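Long-range contact in phosphate-binding protein (PDB 3W9V), which binds inorganic phosphate as a member of the PstS family of periplasmic-type phosphate-binding proteins: residues 221-233 with 240-252. The protein carries 1 engineered substitution. Sequence-based numbering, arbitrary orientation.
Sequences AGLDDATKVARVG and VAVEGKSPAAANV
At the base of a beta hairpin made by strands 231-237 and 240-242, Val232 and Lys245 form a single antiparallel hydrogen-bonded pair. Val232 N donates a hydrogen bond to Lys245 O at 3.0 Å, and Lys245 N returns a bond of 3.0 Å to Val232 O. Beside this pair Gly233 and Gly244 bring their CA atoms to 3.7 Å; with no side chain on either glycine, the two backbones can come this close. Arg231, its chain extended from CG to NE, lays its CD 3.8 Å from Gly244 O and runs alongside Glu243. Their NH1 and OE1 form only a long salt bridge of 3.9 Å, with the oxygen well out of the guanidinium plane. Further along, Ser246 OG donates to Asp224 OD1 at 2.7 Å, nearly along the C-O axis. This OG sits between the backbone N and the carbonyl carbon (chi1 79°), from where it also accepts from Ala248 N, closing an ST turn, a double role suited to serine. Pro247, rigid and apolar, sets its CG 3.6 Å from Val229 CG1, where the two side chains cross obliquely. Strand 106-107 lies parallel to strand 231-237 in a small mixed sheet, and Asp106 of that strand accepts a hydrogen bond from Gly244 N.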
# COMPACT_ATOMS: atom_id res chain seq x y z
N ALA A 221 14.37 3.70 -13.27
CA ALA A 221 15.14 4.91 -13.53
C ALA A 221 14.26 6.15 -13.59
O ALA A 221 14.66 7.23 -13.16
CB ALA A 221 15.94 4.76 -14.83
N GLY A 222 13.04 5.98 -14.11
CA GLY A 222 12.11 7.09 -14.22
C GLY A 222 11.69 7.72 -12.90
O GLY A 222 11.28 8.88 -12.87
N LEU A 223 11.78 6.95 -11.82
CA LEU A 223 11.44 7.48 -10.50
C LEU A 223 12.43 8.56 -10.06
O LEU A 223 12.12 9.37 -9.19
CB LEU A 223 11.39 6.36 -9.46
CG LEU A 223 10.30 5.29 -9.66
CD1 LEU A 223 10.45 4.20 -8.62
CD2 LEU A 223 8.91 5.91 -9.60
N ASP A 224 13.62 8.56 -10.67
CA ASP A 224 14.66 9.53 -10.33
C ASP A 224 14.65 10.76 -11.24
O ASP A 224 15.48 11.65 -11.09
CB ASP A 224 16.04 8.87 -10.35
CG ASP A 224 16.24 7.90 -9.21
OD1 ASP A 224 15.89 8.25 -8.06
OD2 ASP A 224 16.73 6.78 -9.45
N ASP A 225 13.72 10.79 -12.19
CA ASP A 225 13.58 11.95 -13.08
C ASP A 225 12.65 12.96 -12.41
O ASP A 225 11.43 12.82 -12.46
CB ASP A 225 13.00 11.51 -14.43
CG ASP A 225 12.90 12.66 -15.43
OD1 ASP A 225 13.12 13.83 -15.05
OD2 ASP A 225 12.59 12.39 -16.61
N ALA A 226 13.23 13.99 -11.80
CA ALA A 226 12.45 14.96 -11.04
C ALA A 226 11.73 15.99 -11.92
O ALA A 226 11.12 16.92 -11.40
CB ALA A 226 13.32 15.66 -10.00
N THR A 227 11.81 15.82 -13.23
CA THR A 227 10.95 16.60 -14.12
C THR A 227 9.63 15.86 -14.37
O THR A 227 8.76 16.38 -15.06
CB THR A 227 11.62 16.93 -15.47
OG1 THR A 227 11.77 15.74 -16.25
CG2 THR A 227 12.98 17.58 -15.25
N LYS A 228 9.49 14.67 -13.79
CA LYS A 228 8.29 13.84 -13.97
C LYS A 228 7.76 13.23 -12.67
O LYS A 228 6.55 12.99 -12.54
CB LYS A 228 8.56 12.72 -14.97
CG LYS A 228 8.85 13.20 -16.38
CD LYS A 228 9.19 12.04 -17.30
CE LYS A 228 9.52 12.51 -18.70
NZ LYS A 228 8.35 13.14 -19.37
N VAL A 229 8.66 12.96 -11.73
CA VAL A 229 8.29 12.37 -10.45
C VAL A 229 8.95 13.22 -9.38
O VAL A 229 10.17 13.35 -9.35
CB VAL A 229 8.76 10.89 -10.35
CG1 VAL A 229 8.44 10.33 -8.98
CG2 VAL A 229 8.10 10.04 -11.43
N ALA A 230 8.14 13.85 -8.54
CA ALA A 230 8.67 14.83 -7.61
C ALA A 230 9.57 14.23 -6.54
O ALA A 230 9.30 13.15 -6.01
CB ALA A 230 7.54 15.60 -6.95
N ARG A 231 10.66 14.93 -6.22
CA ARG A 231 11.35 14.66 -4.98
C ARG A 231 10.49 15.22 -3.86
O ARG A 231 9.71 16.15 -4.08
CB ARG A 231 12.74 15.31 -4.98
CG ARG A 231 13.69 14.74 -6.02
CD ARG A 231 14.93 15.60 -6.16
NE ARG A 231 15.81 15.10 -7.23
CZ ARG A 231 16.82 15.78 -7.74
NH1 ARG A 231 17.10 17.00 -7.29
NH2 ARG A 231 17.56 15.25 -8.70
N VAL A 232 10.58 14.62 -2.68
CA VAL A 232 9.86 15.13 -1.52
C VAL A 232 10.82 15.21 -0.34
O VAL A 232 11.60 14.29 -0.10
CB VAL A 232 8.65 14.25 -1.14
CG1 VAL A 232 7.90 14.86 0.04
CG2 VAL A 232 7.70 14.08 -2.32
N GLY A 233 10.78 16.32 0.39
CA GLY A 233 11.61 16.47 1.57
C GLY A 233 12.48 17.71 1.60
O GLY A 233 13.26 17.89 2.54
N VAL A 240 21.02 24.37 7.37
CA VAL A 240 21.50 24.13 6.01
C VAL A 240 20.39 23.58 5.12
O VAL A 240 19.68 22.65 5.49
CB VAL A 240 22.70 23.16 6.00
CG1 VAL A 240 23.14 22.86 4.58
CG2 VAL A 240 23.86 23.75 6.80
N ALA A 241 20.25 24.17 3.93
CA ALA A 241 19.26 23.72 2.96
C ALA A 241 19.52 22.28 2.55
O ALA A 241 20.65 21.91 2.24
CB ALA A 241 19.27 24.63 1.74
N VAL A 242 18.47 21.47 2.56
CA VAL A 242 18.57 20.08 2.14
C VAL A 242 17.61 19.80 0.99
O VAL A 242 16.52 20.37 0.91
CB VAL A 242 18.29 19.10 3.31
CG1 VAL A 242 19.32 19.28 4.41
CG2 VAL A 242 16.88 19.29 3.85
N GLU A 243 18.03 18.92 0.09
CA GLU A 243 17.17 18.51 -1.02
C GLU A 243 16.31 17.33 -0.59
O GLU A 243 16.70 16.53 0.25
CB GLU A 243 18.01 18.12 -2.24
CG GLU A 243 18.82 19.27 -2.83
CD GLU A 243 19.58 18.87 -4.08
OE1 GLU A 243 19.62 17.66 -4.40
OE2 GLU A 243 20.13 19.77 -4.76
N GLY A 244 15.12 17.25 -1.18
CA GLY A 244 14.27 16.09 -1.00
C GLY A 244 14.84 14.89 -1.74
O GLY A 244 15.83 15.00 -2.47
N LYS A 245 14.19 13.74 -1.56
CA LYS A 245 14.63 12.50 -2.19
C LYS A 245 13.59 12.00 -3.18
O LYS A 245 12.41 12.33 -3.08
CB LYS A 245 14.86 11.42 -1.13
CG LYS A 245 15.95 11.75 -0.12
CD LYS A 245 17.31 11.85 -0.79
CE LYS A 245 18.43 11.97 0.24
NZ LYS A 245 18.18 13.09 1.19
N SER A 246 14.03 11.18 -4.12
CA SER A 246 13.12 10.49 -5.02
C SER A 246 12.44 9.36 -4.26
O SER A 246 12.93 8.94 -3.22
CB SER A 246 13.90 9.90 -6.19
OG SER A 246 14.53 8.69 -5.77
N PRO A 247 11.31 8.86 -4.79
CA PRO A 247 10.62 7.74 -4.13
C PRO A 247 11.21 6.37 -4.48
O PRO A 247 10.54 5.35 -4.29
CB PRO A 247 9.20 7.86 -4.66
CG PRO A 247 9.37 8.44 -6.02
CD PRO A 247 10.53 9.39 -5.92
N ALA A 248 12.44 6.35 -5.00
CA ALA A 248 13.13 5.09 -5.25
C ALA A 248 13.18 4.29 -3.96
O ALA A 248 13.32 4.85 -2.88
CB ALA A 248 14.53 5.35 -5.77
N ALA A 249 13.08 2.97 -4.08
CA ALA A 249 13.01 2.10 -2.90
C ALA A 249 14.22 2.27 -1.98
O ALA A 249 14.09 2.17 -0.75
CB ALA A 249 12.84 0.65 -3.33
N ALA A 250 15.39 2.55 -2.56
CA ALA A 250 16.60 2.76 -1.78
C ALA A 250 16.47 3.92 -0.79
O ALA A 250 17.19 3.97 0.22
CB ALA A 250 17.79 3.00 -2.70
N ASN A 251 15.56 4.84 -1.07
CA ASN A 251 15.36 5.99 -0.20
C ASN A 251 14.37 5.76 0.94
O ASN A 251 14.20 6.63 1.79
CB ASN A 251 14.98 7.23 -1.02
CG ASN A 251 16.13 7.71 -1.89
OD1 ASN A 251 17.29 7.68 -1.48
ND2 ASN A 251 15.81 8.15 -3.10
N VAL A 252 13.72 4.60 0.97
CA VAL A 252 12.86 4.27 2.11
C VAL A 252 13.29 2.99 2.85
O VAL A 252 12.78 2.70 3.91
CB VAL A 252 11.36 4.17 1.73
CG1 VAL A 252 10.82 5.51 1.24
CG2 VAL A 252 11.15 3.08 0.69